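Local coordinates for protein choline dehydrogenase and related flavoproteins (Aspergillus oryzae, PDB 3Q9T) that oxidises formate with a bound 8-formyl-FAD, as a member of the glucose-methanol-choline oxidoreductase family, at residues F7-V12 / E261-Q266; T32-E37 / N220-P225; Q302-H307 / T512-L517. One frame throughout, in Å; residues are numbered along the deposited sequence.

Contact 1: residues F7-V12 / E261-Q266. With FAY ([(2R,3S,4R,5R)-5-(6-amino-9H-purin-9-yl)-3,4-dihydroxytetrahydrofuran-2-yl]methyl (2R,3S,4S)-5-(8-formyl-7-methyl-2,4-dioxo-3,4-dihydrobenzo[g]pteridin-10(2H)-yl)-2,3,4-trihydroxypentyl dihydrogen diphosphate), chain D.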
# COMPACT_ATOMS: atom_id res chain seq x y z
N PHE A 7 -9.92 3.69 -43.24
CA PHE A 7 -10.00 2.25 -43.32
C PHE A 7 -11.44 1.89 -43.05
O PHE A 7 -12.13 2.65 -42.37
CB PHE A 7 -9.10 1.60 -42.27
CG PHE A 7 -7.65 1.99 -42.38
CD1 PHE A 7 -6.73 1.14 -42.99
CD2 PHE A 7 -7.19 3.20 -41.87
CE1 PHE A 7 -5.39 1.50 -43.10
CE2 PHE A 7 -5.85 3.56 -41.98
CZ PHE A 7 -4.95 2.70 -42.60
N ASP A 8 -11.91 0.76 -43.59
CA ASP A 8 -13.25 0.27 -43.26
C ASP A 8 -13.44 0.12 -41.75
O ASP A 8 -14.45 0.57 -41.19
CB ASP A 8 -13.53 -1.08 -43.93
CG ASP A 8 -14.03 -0.94 -45.37
OD1 ASP A 8 -14.23 0.20 -45.83
OD2 ASP A 8 -14.25 -1.98 -46.03
N PHE A 9 -12.47 -0.52 -41.10
CA PHE A 9 -12.57 -0.75 -39.65
C PHE A 9 -11.28 -0.38 -38.95
O PHE A 9 -10.18 -0.76 -39.39
CB PHE A 9 -12.91 -2.21 -39.34
CG PHE A 9 -14.25 -2.63 -39.85
CD1 PHE A 9 -15.40 -2.19 -39.23
CD2 PHE A 9 -14.36 -3.46 -40.96
CE1 PHE A 9 -16.63 -2.58 -39.69
CE2 PHE A 9 -15.59 -3.85 -41.43
CZ PHE A 9 -16.73 -3.41 -40.81
N VAL A 10 -11.42 0.35 -37.85
CA VAL A 10 -10.27 0.69 -37.02
C VAL A 10 -10.40 -0.04 -35.68
O VAL A 10 -11.40 0.11 -35.00
CB VAL A 10 -10.17 2.20 -36.78
CG1 VAL A 10 -9.08 2.52 -35.79
CG2 VAL A 10 -9.94 2.95 -38.12
N ILE A 11 -9.41 -0.85 -35.33
CA ILE A 11 -9.35 -1.42 -33.98
C ILE A 11 -8.36 -0.63 -33.12
O ILE A 11 -7.19 -0.46 -33.48
CB ILE A 11 -8.98 -2.92 -33.97
CG1 ILE A 11 -10.16 -3.79 -34.43
CG2 ILE A 11 -8.56 -3.36 -32.56
CD1 ILE A 11 -10.49 -3.67 -35.88
N VAL A 12 -8.86 -0.12 -32.00
CA VAL A 12 -8.05 0.70 -31.10
C VAL A 12 -7.58 -0.16 -29.94
O VAL A 12 -8.35 -0.42 -29.01
CB VAL A 12 -8.86 1.89 -30.55
CG1 VAL A 12 -8.01 2.75 -29.64
CG2 VAL A 12 -9.39 2.72 -31.71
N GLU A 261 -16.74 1.27 -39.02
CA GLU A 261 -16.86 1.25 -37.57
C GLU A 261 -15.53 1.29 -36.85
O GLU A 261 -14.53 0.79 -37.35
CB GLU A 261 -17.63 0.01 -37.11
CG GLU A 261 -19.08 -0.05 -37.58
CD GLU A 261 -19.83 -1.19 -36.92
OE1 GLU A 261 -19.76 -1.29 -35.68
OE2 GLU A 261 -20.48 -1.98 -37.64
N VAL A 262 -15.55 1.89 -35.68
CA VAL A 262 -14.42 1.82 -34.77
C VAL A 262 -14.73 0.81 -33.66
O VAL A 262 -15.81 0.83 -33.06
CB VAL A 262 -14.09 3.19 -34.18
CG1 VAL A 262 -13.14 3.07 -33.00
CG2 VAL A 262 -13.49 4.08 -35.27
N ILE A 263 -13.78 -0.08 -33.42
CA ILE A 263 -13.89 -1.01 -32.31
C ILE A 263 -12.83 -0.70 -31.24
O ILE A 263 -11.62 -0.78 -31.50
CB ILE A 263 -13.79 -2.49 -32.74
CG1 ILE A 263 -14.81 -2.84 -33.84
CG2 ILE A 263 -14.06 -3.38 -31.53
CD1 ILE A 263 -14.43 -2.40 -35.22
N LEU A 264 -13.30 -0.35 -30.05
CA LEU A 264 -12.43 -0.01 -28.95
C LEU A 264 -12.10 -1.28 -28.15
O LEU A 264 -12.98 -1.92 -27.60
CB LEU A 264 -13.09 1.03 -28.06
CG LEU A 264 -12.32 1.45 -26.80
CD1 LEU A 264 -10.89 1.84 -27.11
CD2 LEU A 264 -13.06 2.61 -26.08
N SER A 265 -10.81 -1.63 -28.14
CA SER A 265 -10.30 -2.84 -27.52
C SER A 265 -9.07 -2.55 -26.62
O SER A 265 -8.08 -3.28 -26.65
CB SER A 265 -9.90 -3.84 -28.61
OG SER A 265 -11.00 -4.16 -29.46
N GLN A 266 -9.13 -1.49 -25.82
CA GLN A 266 -7.94 -1.10 -25.07
C GLN A 266 -7.85 -1.80 -23.72
O GLN A 266 -6.95 -1.52 -22.94
CB GLN A 266 -7.83 0.42 -24.93
CG GLN A 266 -7.44 1.15 -26.22
CD GLN A 266 -6.90 2.55 -25.94
OE1 GLN A 266 -6.17 3.12 -26.75
NE2 GLN A 266 -7.28 3.12 -24.80
P FAY D . -8.24 -7.68 -23.44
N1 FAY D . -6.44 -15.27 -18.30
C2 FAY D . -6.47 -16.64 -18.56
O2 FAY D . -7.43 -17.13 -19.15
N3 FAY D . -5.29 -17.35 -18.59
C4 FAY D . -4.23 -16.90 -17.85
O4 FAY D . -3.54 -17.76 -17.27
N5 FAY D . -3.12 -15.04 -16.85
C6 FAY D . -1.74 -13.21 -16.33
C7 FAY D . -1.45 -11.86 -16.38
C8 FAY D . -2.37 -10.98 -16.95
O8 FAY D . -2.63 -8.82 -17.82
C9 FAY D . -3.52 -11.48 -17.57
PA FAY D . -5.65 -6.55 -23.52
C1' FAY D . -6.09 -12.42 -18.63
C10 FAY D . -5.31 -14.69 -17.78
N10 FAY D . -5.10 -13.31 -17.89
N1A FAY D . -3.05 3.59 -26.68
O1A FAY D . -4.79 -5.98 -22.44
C1B FAY D . -3.49 -1.58 -25.86
O1P FAY D . -8.38 -7.78 -24.94
C2' FAY D . -5.85 -12.43 -20.16
O2' FAY D . -4.49 -12.30 -20.36
C2A FAY D . -2.74 2.57 -27.56
O2A FAY D . -5.26 -7.94 -23.94
C2B FAY D . -2.65 -2.44 -24.93
O2B FAY D . -1.26 -2.29 -25.13
O2P FAY D . -9.56 -7.27 -22.79
C3' FAY D . -6.60 -11.46 -21.13
O3' FAY D . -5.82 -10.92 -22.19
N3A FAY D . -2.91 1.24 -27.18
C3B FAY D . -3.12 -3.83 -25.31
O3B FAY D . -2.41 -4.24 -26.45
O3P FAY D . -7.18 -6.53 -23.07
C4' FAY D . -7.32 -10.30 -20.48
O4' FAY D . -8.10 -10.87 -19.43
C4A FAY D . -3.39 0.95 -25.95
C4B FAY D . -4.55 -3.62 -25.73
O4B FAY D . -4.73 -2.23 -25.92
C4X FAY D . -4.25 -15.56 -17.44
C5' FAY D . -8.20 -9.55 -21.50
O5' FAY D . -7.65 -9.03 -22.73
C5A FAY D . -3.72 1.97 -25.05
C5B FAY D . -5.51 -4.17 -24.69
O5B FAY D . -5.54 -5.57 -24.81
C5X FAY D . -2.98 -13.67 -16.76
C6A FAY D . -3.54 3.30 -25.42
N6A FAY D . -3.75 4.28 -24.52
N7A FAY D . -4.17 1.40 -23.92
C7M FAY D . -0.22 -11.38 -15.64
C8A FAY D . -4.15 0.05 -24.07
C8M FAY D . -1.88 -9.63 -17.33
C9A FAY D . -3.87 -12.82 -17.44
N9A FAY D . -3.67 -0.23 -25.31
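V12 and Q266 meet where two parallel strands run out against one face of the adenine of the 8-formyl-FAD. From Q266 CB, which faces the imidazole part of the purine with 3.8 Å to FAY C8A, the chain steps to CG, wedged 3.3 Å from V12 O. CG lies beside the backbone N (chi1 -73°), and the extended chain then lays the amide over the adenine face, CD 3.4 Å from FAY C5A. OE1 comes 3.0 Å from FAY C6A and 3.4 Å from V12 CG1 and accepts a hydrogen bond from S229 OG, while NE2, near FAY N7A, makes a weak one to E270 O; S229 and E270 probably fix which way the amide is flipped. The strands behind, 9-12 and 261-264, are adjacent members of the parallel sheet of the Rossmann-type FAD domain. They pair in register from F9–E261 to V12–L264, and the V12 N to I263 O bond is nearly straight (2.9 Å, 173°). On the V10 and V12 face, V12 CG2 packs 4.0 Å from V262 CG1. On the other face, E261 CB meets the edge of the F9 ring in its plane, 3.8 Å from CD1, and its carboxylate goes on to R539 and H573.

Contact 2: residues T32-E37 / N220-P225. With FAY ([(2R,3S,4R,5R)-5-(6-amino-9H-purin-9-yl)-3,4-dihydroxytetrahydrofuran-2-yl]methyl (2R,3S,4S)-5-(8-formyl-7-methyl-2,4-dioxo-3,4-dihydrobenzo[g]pteridin-10(2H)-yl)-2,3,4-trihydroxypentyl dihydrogen diphosphate), chain D.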
# COMPACT_ATOMS: atom_id res chain seq x y z
N THR A 32 -10.54 -3.27 -45.61
CA THR A 32 -9.35 -2.66 -45.01
C THR A 32 -9.50 -2.50 -43.51
O THR A 32 -10.50 -1.95 -43.03
CB THR A 32 -9.05 -1.27 -45.59
OG1 THR A 32 -10.27 -0.50 -45.65
CG2 THR A 32 -8.43 -1.38 -46.97
N VAL A 33 -8.50 -2.96 -42.77
CA VAL A 33 -8.53 -2.91 -41.32
C VAL A 33 -7.25 -2.25 -40.80
O VAL A 33 -6.12 -2.60 -41.21
CB VAL A 33 -8.64 -4.35 -40.71
CG1 VAL A 33 -8.81 -4.30 -39.18
CG2 VAL A 33 -9.78 -5.12 -41.35
N LEU A 34 -7.43 -1.29 -39.89
CA LEU A 34 -6.29 -0.68 -39.20
C LEU A 34 -6.29 -1.11 -37.75
O LEU A 34 -7.33 -1.12 -37.11
CB LEU A 34 -6.36 0.86 -39.27
CG LEU A 34 -5.47 1.62 -38.28
CD1 LEU A 34 -4.00 1.58 -38.72
CD2 LEU A 34 -5.94 3.05 -38.12
N ILE A 35 -5.11 -1.47 -37.23
CA ILE A 35 -4.91 -1.65 -35.79
C ILE A 35 -3.90 -0.65 -35.21
O ILE A 35 -2.74 -0.65 -35.59
CB ILE A 35 -4.41 -3.07 -35.46
CG1 ILE A 35 -5.30 -4.13 -36.10
CG2 ILE A 35 -4.35 -3.26 -33.94
CD1 ILE A 35 -4.70 -5.52 -36.11
N VAL A 36 -4.35 0.19 -34.28
CA VAL A 36 -3.42 1.02 -33.50
C VAL A 36 -3.14 0.37 -32.15
O VAL A 36 -4.02 -0.22 -31.53
CB VAL A 36 -3.91 2.49 -33.32
CG1 VAL A 36 -3.99 3.20 -34.67
CG2 VAL A 36 -5.24 2.54 -32.59
N GLU A 37 -1.89 0.48 -31.71
CA GLU A 37 -1.39 -0.27 -30.56
C GLU A 37 -0.21 0.49 -29.96
O GLU A 37 0.68 0.92 -30.70
CB GLU A 37 -0.90 -1.65 -31.00
CG GLU A 37 -0.09 -2.38 -29.97
CD GLU A 37 -0.82 -2.53 -28.65
OE1 GLU A 37 -2.05 -2.77 -28.66
OE2 GLU A 37 -0.18 -2.38 -27.59
N ASN A 220 -4.43 -6.79 -45.92
CA ASN A 220 -5.49 -5.81 -45.75
C ASN A 220 -5.54 -5.24 -44.32
O ASN A 220 -6.30 -4.32 -44.03
CB ASN A 220 -6.86 -6.37 -46.18
CG ASN A 220 -7.16 -7.73 -45.58
OD1 ASN A 220 -6.25 -8.51 -45.31
ND2 ASN A 220 -8.45 -8.03 -45.38
N ILE A 221 -4.71 -5.79 -43.44
CA ILE A 221 -4.58 -5.23 -42.10
C ILE A 221 -3.37 -4.33 -42.03
O ILE A 221 -2.25 -4.78 -42.27
CB ILE A 221 -4.43 -6.31 -41.00
CG1 ILE A 221 -5.63 -7.25 -41.02
CG2 ILE A 221 -4.27 -5.64 -39.65
CD1 ILE A 221 -5.59 -8.34 -39.97
N THR A 222 -3.59 -3.05 -41.73
CA THR A 222 -2.47 -2.16 -41.46
C THR A 222 -2.20 -2.15 -39.96
O THR A 222 -3.09 -1.86 -39.15
CB THR A 222 -2.71 -0.71 -41.99
OG1 THR A 222 -2.89 -0.74 -43.41
CG2 THR A 222 -1.51 0.18 -41.68
N ILE A 223 -0.98 -2.50 -39.58
CA ILE A 223 -0.65 -2.44 -38.17
C ILE A 223 0.27 -1.27 -37.81
O ILE A 223 1.42 -1.20 -38.24
CB ILE A 223 -0.10 -3.77 -37.64
CG1 ILE A 223 -1.10 -4.89 -37.95
CG2 ILE A 223 0.10 -3.67 -36.14
CD1 ILE A 223 -0.56 -6.29 -37.76
N VAL A 224 -0.26 -0.36 -37.00
CA VAL A 224 0.51 0.78 -36.50
C VAL A 224 0.77 0.62 -35.00
O VAL A 224 -0.10 0.93 -34.18
CB VAL A 224 -0.21 2.11 -36.79
CG1 VAL A 224 0.56 3.29 -36.19
CG2 VAL A 224 -0.39 2.29 -38.29
N PRO A 225 1.94 0.09 -34.66
CA PRO A 225 2.41 -0.13 -33.29
C PRO A 225 3.09 1.14 -32.77
O PRO A 225 3.28 2.09 -33.54
CB PRO A 225 3.46 -1.22 -33.47
CG PRO A 225 4.06 -0.94 -34.83
CD PRO A 225 2.92 -0.39 -35.66
P FAY D . -8.24 -7.68 -23.44
N1 FAY D . -6.44 -15.27 -18.30
C2 FAY D . -6.47 -16.64 -18.56
O2 FAY D . -7.43 -17.13 -19.15
N3 FAY D . -5.29 -17.35 -18.59
C4 FAY D . -4.23 -16.90 -17.85
O4 FAY D . -3.54 -17.76 -17.27
N5 FAY D . -3.12 -15.04 -16.85
C6 FAY D . -1.74 -13.21 -16.33
C7 FAY D . -1.45 -11.86 -16.38
C8 FAY D . -2.37 -10.98 -16.95
O8 FAY D . -2.63 -8.82 -17.82
C9 FAY D . -3.52 -11.48 -17.57
PA FAY D . -5.65 -6.55 -23.52
C1' FAY D . -6.09 -12.42 -18.63
C10 FAY D . -5.31 -14.69 -17.78
N10 FAY D . -5.10 -13.31 -17.89
N1A FAY D . -3.05 3.59 -26.68
O1A FAY D . -4.79 -5.98 -22.44
C1B FAY D . -3.49 -1.58 -25.86
O1P FAY D . -8.38 -7.78 -24.94
C2' FAY D . -5.85 -12.43 -20.16
O2' FAY D . -4.49 -12.30 -20.36
C2A FAY D . -2.74 2.57 -27.56
O2A FAY D . -5.26 -7.94 -23.94
C2B FAY D . -2.65 -2.44 -24.93
O2B FAY D . -1.26 -2.29 -25.13
O2P FAY D . -9.56 -7.27 -22.79
C3' FAY D . -6.60 -11.46 -21.13
O3' FAY D . -5.82 -10.92 -22.19
N3A FAY D . -2.91 1.24 -27.18
C3B FAY D . -3.12 -3.83 -25.31
O3B FAY D . -2.41 -4.24 -26.45
O3P FAY D . -7.18 -6.53 -23.07
C4' FAY D . -7.32 -10.30 -20.48
O4' FAY D . -8.10 -10.87 -19.43
C4A FAY D . -3.39 0.95 -25.95
C4B FAY D . -4.55 -3.62 -25.73
O4B FAY D . -4.73 -2.23 -25.92
C4X FAY D . -4.25 -15.56 -17.44
C5' FAY D . -8.20 -9.55 -21.50
O5' FAY D . -7.65 -9.03 -22.73
C5A FAY D . -3.72 1.97 -25.05
C5B FAY D . -5.51 -4.17 -24.69
O5B FAY D . -5.54 -5.57 -24.81
C5X FAY D . -2.98 -13.67 -16.76
C6A FAY D . -3.54 3.30 -25.42
N6A FAY D . -3.75 4.28 -24.52
N7A FAY D . -4.17 1.40 -23.92
C7M FAY D . -0.22 -11.38 -15.64
C8A FAY D . -4.15 0.05 -24.07
C8M FAY D . -1.88 -9.63 -17.33
C9A FAY D . -3.87 -12.82 -17.44
N9A FAY D . -3.67 -0.23 -25.31
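I35 and L34 make the closest side-chain contacts with strand 221-224, each on its own face of the sheet. I35 CD1 reaches diagonally to I221 CG2 at 3.6 Å and also touches I223 CG1, for the two isoleucines I35 and I223 lie alongside and point the same way. Over the other face, L34 has CG anti to the backbone N (chi1 164°), which brings CD1 across to V224 CG2 at 3.7 Å. Backbone bonds between the parallel strands set this register; I35 N to T222 O, for example, is 2.8 Å long and nearly straight at 172°. The ladder tapers off at E37, whose N makes a weak 3.1 Å bond to V224 O.

Beyond that bond the E37 side chain bends at chi2 (55°) away from strand 221-224 and grips the adenosine ribose with both carboxylate oxygens. OE1 accepts from FAY O3B at 2.7 Å, and OE2 accepts from FAY O2B at the same 2.7 Å. In a second shell, G39 N donates to OE2, with weaker bonds from T89 N to OE2 and from G14 N to OE1. Helix 16-25 packs on V33 and I35 through A22, completing the beta-alpha-beta crossover from strand 9-12 to strand 33-36, with a GxGxxG sequence, consistent with the Rossmann type, in the turn from strand 9-12 into the helix (G13, G15) and in the helix itself (G18). F7 lies against L34 and T222 on the opposite face.

An acidic residue at the end of the second strand is the classical ribose-binding element of FAD- and NAD-binding Rossmann folds. With two hydroxyls and several amides all donating to it, the E37 carboxylate is probably ionised, and its bidentate grip probably helps to fix the orientation of the ribose diol.

Contact 3: residues Q302-H307 / T512-L517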
# COMPACT_ATOMS: atom_id res chain seq x y z
N GLN A 302 -17.20 2.14 -14.15
CA GLN A 302 -17.83 1.50 -12.99
C GLN A 302 -17.93 -0.02 -13.16
O GLN A 302 -17.67 -0.54 -14.25
CB GLN A 302 -19.21 2.10 -12.73
CG GLN A 302 -19.15 3.59 -12.47
CD GLN A 302 -18.27 3.94 -11.27
OE1 GLN A 302 -18.49 3.46 -10.16
NE2 GLN A 302 -17.26 4.77 -11.51
N ASN A 303 -18.29 -0.73 -12.10
CA ASN A 303 -18.46 -2.18 -12.19
C ASN A 303 -17.18 -2.95 -12.49
O ASN A 303 -17.23 -4.06 -13.01
CB ASN A 303 -19.51 -2.54 -13.24
CG ASN A 303 -20.77 -1.72 -13.10
OD1 ASN A 303 -21.38 -1.68 -12.03
ND2 ASN A 303 -21.15 -1.03 -14.17
N LEU A 304 -16.03 -2.37 -12.17
CA LEU A 304 -14.78 -3.11 -12.28
C LEU A 304 -14.83 -4.31 -11.33
O LEU A 304 -14.95 -4.13 -10.11
CB LEU A 304 -13.62 -2.20 -11.94
CG LEU A 304 -12.30 -2.90 -11.69
CD1 LEU A 304 -11.84 -3.52 -13.00
CD2 LEU A 304 -11.27 -1.93 -11.13
N MET A 305 -14.77 -5.52 -11.88
CA MET A 305 -14.78 -6.73 -11.04
C MET A 305 -13.62 -7.65 -11.41
O MET A 305 -13.35 -7.90 -12.59
CB MET A 305 -16.10 -7.50 -11.17
CG MET A 305 -16.34 -8.47 -10.03
SD MET A 305 -16.91 -7.65 -8.51
CE MET A 305 -16.85 -9.05 -7.40
N ASP A 306 -12.93 -8.15 -10.38
CA ASP A 306 -11.75 -8.99 -10.58
C ASP A 306 -11.83 -10.12 -9.55
O ASP A 306 -12.68 -10.10 -8.66
CB ASP A 306 -10.49 -8.14 -10.39
CG ASP A 306 -9.20 -8.84 -10.83
OD1 ASP A 306 -9.24 -9.97 -11.35
OD2 ASP A 306 -8.12 -8.25 -10.68
N HIS A 307 -10.95 -11.12 -9.68
CA HIS A 307 -10.86 -12.19 -8.69
C HIS A 307 -9.74 -11.90 -7.70
O HIS A 307 -8.60 -11.69 -8.13
CB HIS A 307 -10.50 -13.51 -9.37
CG HIS A 307 -11.58 -14.09 -10.22
ND1 HIS A 307 -11.32 -14.69 -11.43
CD2 HIS A 307 -12.92 -14.20 -10.03
CE1 HIS A 307 -12.44 -15.14 -11.96
NE2 HIS A 307 -13.43 -14.86 -11.13
N THR A 512 -12.46 -7.06 -15.14
CA THR A 512 -13.55 -7.01 -16.11
C THR A 512 -14.53 -5.88 -15.77
O THR A 512 -14.42 -5.25 -14.72
CB THR A 512 -14.38 -8.32 -16.11
OG1 THR A 512 -15.02 -8.48 -14.83
CG2 THR A 512 -13.52 -9.55 -16.42
N GLY A 513 -15.47 -5.61 -16.68
CA GLY A 513 -16.72 -4.96 -16.31
C GLY A 513 -16.91 -3.48 -16.53
O GLY A 513 -18.03 -2.96 -16.40
N THR A 514 -15.83 -2.78 -16.89
CA THR A 514 -15.83 -1.32 -16.89
C THR A 514 -16.55 -0.65 -18.06
O THR A 514 -16.58 0.57 -18.14
CB THR A 514 -14.40 -0.80 -16.84
OG1 THR A 514 -13.66 -1.43 -17.90
CG2 THR A 514 -13.78 -1.12 -15.48
N ALA A 515 -17.10 -1.43 -18.98
CA ALA A 515 -17.95 -0.86 -20.02
C ALA A 515 -18.92 -1.95 -20.45
O ALA A 515 -18.97 -2.33 -21.61
CB ALA A 515 -17.12 -0.35 -21.19
N ARG A 516 -19.71 -2.41 -19.50
CA ARG A 516 -20.35 -3.69 -19.60
C ARG A 516 -21.52 -3.76 -20.57
O ARG A 516 -22.25 -2.78 -20.78
CB ARG A 516 -20.81 -4.16 -18.23
CG ARG A 516 -22.03 -3.44 -17.68
CD ARG A 516 -22.26 -3.85 -16.23
NE ARG A 516 -23.37 -3.13 -15.64
CZ ARG A 516 -23.80 -3.32 -14.40
NH1 ARG A 516 -23.21 -4.21 -13.61
NH2 ARG A 516 -24.83 -2.61 -13.95
N LEU A 517 -21.67 -4.94 -21.17
CA LEU A 517 -22.82 -5.18 -22.01
C LEU A 517 -24.09 -4.98 -21.18
O LEU A 517 -24.13 -5.27 -19.97
CB LEU A 517 -22.74 -6.55 -22.68
CG LEU A 517 -23.42 -7.75 -22.03
CD1 LEU A 517 -24.89 -7.53 -22.09
CD2 LEU A 517 -23.06 -9.00 -22.78
O HOH W 1 -19.65 -1.05 -16.60
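A single antiparallel bridge, M305 with T512, ties the end of strand 302-304 to the loop between strands 506-507 and 538-540, joining sequence-distant parts of the GMC oxidoreductase fold close to the FAD site. M305 N donates to T512 O over 2.9 Å, arriving well above the carbonyl plane. In return T512 grips M305 O twice: OG1, in the crowded position between its own backbone N and carbonyl carbon (chi1 64°), donates at 2.9 Å, and T512 N adds a weak bond. Next along, L304 and T514 lie side by side, L304 CB 3.7 Å from T514 CG2, against helix 267-277. G513, with no side chain, brings its CA within 3.5 Å of N303 O and is bonded through its backbone to A543, an FAD-binding residue. At the other end the N303 amide stacks on the R516 guanidinium, their planes 6° apart although the two chains cross at about a right angle. H299 ND1 and Q523 O separately anchor N303 ND2 and R516 NH2. N303 ND2 also donates to a water 2.9 Å away, which accepts from R516 N as well, while ND2 sits 3.4 Å above one face of the guanidinium.

In the fold
Contacts 1 and 2 belong to one parallel sheet, in which strands 9-12 and 33-36 are neighbours; I11 N and L34 O, 2.7 Å apart, probably bond across the seam. Contact 1 lies in the buried middle of this sheet. Contact 2 reaches its outermost strand within the chain and is partly buried. Both end at the adenosine half of the cofactor, but 7-12/261-266 offers the adenine a neutral amide, whereas 32-37/220-225 presents a carboxylate to the ribose. Contact 3 stands apart: partly buried, yet with its centre about 12 Å from the chain's centre against 21 Å and 24 Å for contacts 1 and 2, it replaces aliphatic strand packing with threonine bonds, an amide–guanidinium stack and a water.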